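Local coordinates for heat shock protein, putative (Plasmodium falciparum, PDB 1Y6Z) that is the middle domain of an Hsp90-family protein, which probably acts as an ATP-dependent chaperone that binds unfolded proteins, at residues 146-149 with 150-154; 191-194 with 195-199; 221-224 with 225-229. All coordinates share one frame; numbering follows the deposited sequence.

Contact 1 of 3, residues 146-149 with 150-154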
# COMPACT_ATOMS: atom_id res chain seq x y z
N LYS B 146 -18.23 8.14 7.83
CA LYS B 146 -17.09 9.04 7.93
C LYS B 146 -16.31 9.12 6.61
O LYS B 146 -15.83 10.19 6.25
CB LYS B 146 -16.18 8.67 9.09
CG LYS B 146 -16.68 9.22 10.42
CD LYS B 146 -15.84 8.74 11.59
CE LYS B 146 -14.51 9.46 11.69
NZ LYS B 146 -13.88 9.12 12.96
N TRP B 147 -16.20 8.00 5.90
CA TRP B 147 -15.56 7.99 4.61
C TRP B 147 -16.30 8.86 3.57
O TRP B 147 -15.68 9.59 2.79
CB TRP B 147 -15.39 6.55 4.08
CG TRP B 147 -14.76 6.55 2.72
CD1 TRP B 147 -15.33 6.15 1.55
CD2 TRP B 147 -13.43 6.95 2.40
NE1 TRP B 147 -14.46 6.30 0.51
CE2 TRP B 147 -13.28 6.80 0.99
CE3 TRP B 147 -12.36 7.48 3.15
CZ2 TRP B 147 -12.11 7.12 0.33
CZ3 TRP B 147 -11.19 7.78 2.48
CH2 TRP B 147 -11.07 7.60 1.10
N THR B 148 -17.64 8.76 3.53
CA THR B 148 -18.37 9.57 2.57
C THR B 148 -18.24 11.07 2.88
O THR B 148 -18.07 11.86 1.97
CB THR B 148 -19.88 9.16 2.44
OG1 THR B 148 -19.98 7.77 2.09
CG2 THR B 148 -20.58 10.01 1.37
N LYS B 149 -18.29 11.43 4.17
CA LYS B 149 -17.96 12.77 4.70
C LYS B 149 -16.57 13.25 4.29
O LYS B 149 -16.43 14.33 3.73
CB LYS B 149 -17.99 12.71 6.22
CG LYS B 149 -17.86 14.04 6.88
CD LYS B 149 -18.06 13.83 8.37
CE LYS B 149 -19.09 14.78 8.89
NZ LYS B 149 -18.56 15.54 10.02
N PHE B 150 -15.57 12.41 4.51
CA PHE B 150 -14.23 12.72 4.01
C PHE B 150 -14.26 13.05 2.49
O PHE B 150 -13.76 14.08 2.07
CB PHE B 150 -13.25 11.59 4.33
CG PHE B 150 -11.91 11.79 3.71
CD1 PHE B 150 -10.99 12.69 4.28
CD2 PHE B 150 -11.56 11.09 2.55
CE1 PHE B 150 -9.78 12.91 3.68
CE2 PHE B 150 -10.35 11.28 1.94
CZ PHE B 150 -9.45 12.20 2.49
N LEU B 151 -14.83 12.18 1.64
CA LEU B 151 -14.83 12.48 0.21
C LEU B 151 -15.67 13.71 -0.14
O LEU B 151 -15.29 14.51 -1.00
CB LEU B 151 -15.26 11.26 -0.64
CG LEU B 151 -14.29 10.05 -0.66
CD1 LEU B 151 -14.97 8.96 -1.50
CD2 LEU B 151 -12.89 10.34 -1.17
N ASN B 152 -16.81 13.87 0.54
CA ASN B 152 -17.63 15.11 0.31
C ASN B 152 -16.87 16.43 0.58
O ASN B 152 -17.09 17.43 -0.11
CB ASN B 152 -18.90 15.10 1.18
CG ASN B 152 -19.98 14.12 0.69
OD1 ASN B 152 -20.89 13.75 1.46
ND2 ASN B 152 -19.88 13.69 -0.56
N THR B 153 -15.95 16.42 1.55
CA THR B 153 -15.16 17.63 1.96
C THR B 153 -13.81 17.75 1.24
O THR B 153 -13.43 18.85 0.79
CB THR B 153 -14.88 17.59 3.48
OG1 THR B 153 -16.09 17.22 4.17
CG2 THR B 153 -14.24 18.95 4.06
N PHE B 154 -13.08 16.62 1.20
CA PHE B 154 -11.69 16.60 0.75
C PHE B 154 -11.44 15.78 -0.52
O PHE B 154 -10.34 15.78 -1.06
CB PHE B 154 -10.78 16.07 1.88
CG PHE B 154 -10.83 16.89 3.11
CD1 PHE B 154 -11.37 16.34 4.30
CD2 PHE B 154 -10.30 18.20 3.14
CE1 PHE B 154 -11.43 17.10 5.53
CE2 PHE B 154 -10.35 18.99 4.36
CZ PHE B 154 -10.93 18.42 5.56
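Trp-147 packs its indole against Phe-150 and Leu-151, three and four residues further along the same helix. This is the tight side of the contact. With chi1 at 178°, CG of Trp-147 stands opposite the backbone N, and the indole runs on toward the next turn. Its benzo ring meets the phenyl of Phe-150, with CZ3 of Trp-147 3.3 Å from CD2 of Phe-150. The two rings are near parallel, at 26°, but slid apart, so they barely overlap. Leu-151 lies against one face of the indole, its CG offset toward the rim. Its two methyls meet neighbouring parts of the indole. CD1 of Leu-151 sits 3.4 Å from NE1 of Trp-147, and CD2 of Leu-151 sits 3.6 Å from CZ2 of Trp-147. The NE1 proton is used elsewhere, in a hydrogen bond to Glu-177.

The other side is looser and more polar. Thr-148 and Asn-152 lie side by side and point the same way, with CG2 of Thr-148 3.8 Å from OD1 of Asn-152. The carbonyl O of Lys-149 accepts two bonds from Thr-153. The backbone N of Thr-153 approaches at 3.1 Å, and its OG1 at 2.9 Å from that same O of Lys-149, from above the carbonyl plane. The hydroxyl of Thr-153 thus folds back onto its own helix. The side chain of Lys-149 is exposed.

Within the Hsp90 middle domain, the aromatic side of helix 145-164 faces other secondary structure. Trp-147 and Phe-150 both touch Leu-139 of helix 121-141. Phe-150 also reaches Ile-53 of strand 47-53, and so joins the two helices to the five-stranded sheet.

Contact 2 of 3, residues 191-194 with 195-199; sequences DSYI and ENMKE
Met-197 folds back over the last turn of helix 190-195 and touches both Tyr-193 and Ile-194. Its side chain can be followed outward. CB of Met-197 lies 3.4 Å from the carbonyl O of Ile-194. CG comes next, anti to the carbonyl carbon of Met-197 (chi1 -70°), which turns it back toward the helix. There CG of Met-197 is 3.3 Å from the O of Ile-194, and it also meets CE2 of Tyr-193 at 4.0 Å. The methionine chain and the tyrosine cross obliquely. SD of Met-197 then passes 3.9 Å from CA of Ile-194. The chain bends at the last torsion before CE.

The backbone path brings Met-197 close. Glu-195 N still makes a regular helical bond to Asp-191 O. Asn-196 N has weak bonds to the carbonyls of both Ser-192 and Tyr-193. Met-197 N then bonds to Ile-194 O at 3.2 Å, with the donor well above the carbonyl plane. The bonding has shifted from four residues back to three. Glu-195 lays its CB 3.2 Å from Ser-192 O and runs on along that residue.

Outside the segments, the hydroxyl of Tyr-193 bonds to Asp-230 O and Tyr-205 N. OD2 of Asp-191 forms a salt bridge with Lys-252 and a hydrogen bond with the hydroxyl of Tyr-251. Ile-194 packs on Arg-127 of the second subunit.

The arrangement is that of a short helix unwinding at its C-terminal end. Asn-196 is the first residue to leave helical geometry, and a hydrophobic residue just beyond the end, Met-197, covers the final turn.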
# COMPACT_ATOMS: atom_id res chain seq x y z
N ASP B 191 -12.58 0.57 -8.53
CA ASP B 191 -12.41 -0.89 -8.46
C ASP B 191 -13.77 -1.60 -8.51
O ASP B 191 -13.88 -2.69 -9.08
CB ASP B 191 -11.66 -1.28 -7.19
CG ASP B 191 -10.21 -0.79 -7.18
OD1 ASP B 191 -9.70 -0.62 -6.07
OD2 ASP B 191 -9.54 -0.61 -8.24
N SER B 192 -14.80 -0.97 -7.96
CA SER B 192 -16.13 -1.52 -7.99
C SER B 192 -16.69 -1.45 -9.41
O SER B 192 -17.34 -2.39 -9.85
CB SER B 192 -17.07 -0.83 -7.02
OG SER B 192 -16.66 -1.00 -5.68
N TYR B 193 -16.40 -0.35 -10.11
CA TYR B 193 -16.71 -0.27 -11.53
C TYR B 193 -16.05 -1.42 -12.28
O TYR B 193 -16.72 -2.08 -13.08
CB TYR B 193 -16.32 1.08 -12.15
CG TYR B 193 -16.65 1.27 -13.63
CD1 TYR B 193 -17.64 2.16 -14.04
CD2 TYR B 193 -15.96 0.57 -14.62
CE1 TYR B 193 -17.91 2.37 -15.39
CE2 TYR B 193 -16.27 0.73 -15.96
CZ TYR B 193 -17.23 1.62 -16.34
OH TYR B 193 -17.48 1.76 -17.71
N ILE B 194 -14.75 -1.59 -12.09
CA ILE B 194 -14.00 -2.66 -12.74
C ILE B 194 -14.65 -4.03 -12.50
O ILE B 194 -14.82 -4.81 -13.43
CB ILE B 194 -12.51 -2.69 -12.31
CG1 ILE B 194 -11.77 -1.49 -12.93
CG2 ILE B 194 -11.86 -4.04 -12.72
CD1 ILE B 194 -10.37 -1.23 -12.38
N GLU B 195 -15.02 -4.29 -11.23
CA GLU B 195 -15.74 -5.49 -10.75
C GLU B 195 -17.01 -5.76 -11.54
O GLU B 195 -17.35 -6.92 -11.83
CB GLU B 195 -16.04 -5.30 -9.24
CG GLU B 195 -17.44 -5.71 -8.73
CD GLU B 195 -17.82 -5.15 -7.32
OE1 GLU B 195 -19.02 -4.86 -7.10
OE2 GLU B 195 -16.97 -5.00 -6.41
N ASN B 196 -17.70 -4.69 -11.90
CA ASN B 196 -19.00 -4.75 -12.54
C ASN B 196 -18.95 -4.74 -14.06
O ASN B 196 -19.98 -4.69 -14.69
CB ASN B 196 -19.90 -3.63 -12.02
CG ASN B 196 -20.50 -3.96 -10.67
OD1 ASN B 196 -21.09 -5.03 -10.50
ND2 ASN B 196 -20.33 -3.05 -9.70
N MET B 197 -17.76 -4.80 -14.65
CA MET B 197 -17.60 -4.69 -16.11
C MET B 197 -18.20 -5.91 -16.82
O MET B 197 -18.08 -7.03 -16.35
CB MET B 197 -16.13 -4.52 -16.53
CG MET B 197 -15.44 -3.16 -16.17
SD MET B 197 -13.73 -2.98 -16.66
CE MET B 197 -13.83 -2.70 -18.40
N LYS B 198 -18.85 -5.68 -17.94
CA LYS B 198 -19.36 -6.79 -18.73
C LYS B 198 -18.23 -7.63 -19.36
O LYS B 198 -17.04 -7.26 -19.32
CB LYS B 198 -20.34 -6.27 -19.80
CG LYS B 198 -21.54 -5.54 -19.25
CD LYS B 198 -22.40 -6.45 -18.37
CE LYS B 198 -23.87 -6.00 -18.34
NZ LYS B 198 -24.12 -4.83 -17.44
N GLU B 199 -18.63 -8.76 -19.94
CA GLU B 199 -17.71 -9.82 -20.33
C GLU B 199 -16.60 -9.37 -21.26
O GLU B 199 -15.41 -9.65 -21.00
CB GLU B 199 -18.49 -10.99 -20.94
CG GLU B 199 -19.46 -11.58 -19.92
CD GLU B 199 -19.28 -13.08 -19.72
OE1 GLU B 199 -19.49 -13.83 -20.70
OE2 GLU B 199 -18.95 -13.49 -18.57

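Contact 3 of 3, residues 221-224 with 225-229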
# COMPACT_ATOMS: atom_id res chain seq x y z
N LEU B 221 -24.79 8.69 -25.21
CA LEU B 221 -24.73 7.48 -24.39
C LEU B 221 -25.41 6.24 -24.99
O LEU B 221 -25.19 5.12 -24.51
CB LEU B 221 -25.31 7.76 -23.00
CG LEU B 221 -24.34 8.45 -22.04
CD1 LEU B 221 -25.08 8.85 -20.78
CD2 LEU B 221 -23.10 7.56 -21.72
N GLU B 222 -26.24 6.43 -26.04
CA GLU B 222 -27.03 5.33 -26.61
C GLU B 222 -26.29 4.00 -26.87
O GLU B 222 -26.75 2.97 -26.40
CB GLU B 222 -27.76 5.78 -27.89
CG GLU B 222 -29.22 5.32 -27.97
CD GLU B 222 -29.42 3.80 -28.03
OE1 GLU B 222 -29.47 3.15 -26.95
OE2 GLU B 222 -29.58 3.26 -29.17
N LYS B 223 -25.17 4.03 -27.60
CA LYS B 223 -24.42 2.79 -27.87
C LYS B 223 -23.91 2.11 -26.62
O LYS B 223 -23.96 0.88 -26.50
CB LYS B 223 -23.24 2.96 -28.84
CG LYS B 223 -22.29 1.70 -28.83
CD LYS B 223 -21.27 1.65 -29.98
CE LYS B 223 -19.95 0.94 -29.57
NZ LYS B 223 -19.63 -0.36 -30.27
N LEU B 224 -23.43 2.91 -25.67
CA LEU B 224 -23.00 2.35 -24.40
C LEU B 224 -24.15 1.77 -23.62
O LEU B 224 -24.02 0.67 -23.12
CB LEU B 224 -22.17 3.37 -23.58
CG LEU B 224 -20.86 3.68 -24.31
CD1 LEU B 224 -20.22 4.91 -23.73
CD2 LEU B 224 -19.86 2.49 -24.26
N LYS B 225 -25.27 2.48 -23.50
CA LYS B 225 -26.43 1.89 -22.82
C LYS B 225 -26.96 0.64 -23.56
O LYS B 225 -27.46 -0.30 -22.95
CB LYS B 225 -27.58 2.88 -22.72
CG LYS B 225 -27.26 4.23 -22.02
CD LYS B 225 -28.56 4.95 -21.69
CE LYS B 225 -28.96 5.95 -22.75
NZ LYS B 225 -29.50 7.27 -22.18
N ALA B 226 -26.81 0.64 -24.88
CA ALA B 226 -27.24 -0.48 -25.72
C ALA B 226 -26.27 -1.61 -25.45
O ALA B 226 -26.61 -2.76 -25.62
CB ALA B 226 -27.20 -0.06 -27.18
N LEU B 227 -25.05 -1.29 -24.99
CA LEU B 227 -24.16 -2.37 -24.51
C LEU B 227 -24.33 -2.73 -23.02
O LEU B 227 -23.71 -3.68 -22.54
CB LEU B 227 -22.69 -2.05 -24.84
CG LEU B 227 -22.32 -2.38 -26.30
CD1 LEU B 227 -21.05 -1.64 -26.79
CD2 LEU B 227 -22.19 -3.85 -26.50
N ASN B 228 -25.23 -2.01 -22.32
CA ASN B 228 -25.42 -2.15 -20.88
C ASN B 228 -24.12 -1.92 -20.10
O ASN B 228 -23.84 -2.59 -19.09
CB ASN B 228 -25.99 -3.53 -20.54
CG ASN B 228 -27.43 -3.70 -21.06
OD1 ASN B 228 -28.35 -3.07 -20.55
ND2 ASN B 228 -27.59 -4.52 -22.11
N TYR B 229 -23.28 -1.04 -20.62
CA TYR B 229 -22.03 -0.70 -19.92
C TYR B 229 -22.34 0.41 -18.91
O TYR B 229 -23.20 1.28 -19.18
CB TYR B 229 -20.94 -0.27 -20.90
CG TYR B 229 -20.35 -1.37 -21.77
CD1 TYR B 229 -20.72 -2.72 -21.59
CD2 TYR B 229 -19.44 -1.06 -22.78
CE1 TYR B 229 -20.18 -3.73 -22.40
CE2 TYR B 229 -18.87 -2.07 -23.60
CZ TYR B 229 -19.25 -3.39 -23.40
OH TYR B 229 -18.71 -4.39 -24.18
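Lys-225, on the short helix 222-226, lies against Leu-221, four residues back. Its backbone N bonds to Leu-221 O at 2.8 Å. Its aliphatic chain runs past the same residue. CG of Lys-225 is 3.4 Å from Leu-221 O, and CE of Lys-225 is 4.1 Å from CB of Leu-221. Bends at chi3 and chi4 carry NZ on to the carbonyl O of Gln-216, where it is hydrogen-bonded.

Ala-226 follows. Its N bonds to Glu-222 O, and its methyl CB rests 3.2 Å from that same O of Glu-222.

The N-H of Leu-227 goes to Lys-223 O and, weakly, to Leu-224 O. Its side chain points the same way as that of Lys-223. CD1 of Leu-227 touches CE of Lys-223 at 3.9 Å, a contact with the lysine's methylene chain.

Asn-228 takes positive phi (56°), and its N bonds weakly to Lys-225 O. With the bond from Tyr-229 N to Leu-224 O, at 3.1 Å, this makes the end a Schellman motif.

The ring of Tyr-229 crosses the Leu-224 side chain at about a right angle, with CD2 of Tyr-229 3.9 Å from CD2 of Leu-224. CB of Leu-227 sits over the centre of one ring face. Leu-224 also packs on Tyr-205 and Val-231 of the adjoining strands.

The chemistry is split. Carbonyls of the last turn are taken up by backbone N-H groups, so the helix end is capped by the main chain itself. Leu-224 and Tyr-229, the residues joined by the outer bond, also pair through their side chains, the apolar contact that commonly accompanies a Schellman motif. The Lys-225 ammonium is held by a carbonyl outside the segments.

Overall arrangement
The three contacts follow one another along the chain without nesting or crossing, and each is local to one helix or helix end. Contact 1 comes first, on helix 145-164, beside helix 121-141 and strand 47-53. Contact 2 marks the end of helix 190-195, before strand 204-208, with its centre about 23 Å from that of contact 1. Contact 3 ends helix 222-226 just before strand 231-234. Contacts 2 and 3 touch: NZ of Lys-198 probably hydrogen-bonds Asn-228 O at 2.8 Å, and Lys-198 packs on Tyr-229. They thus link two helix ends beside the parallel three-stranded sheet, while contact 1 belongs with the five-stranded one.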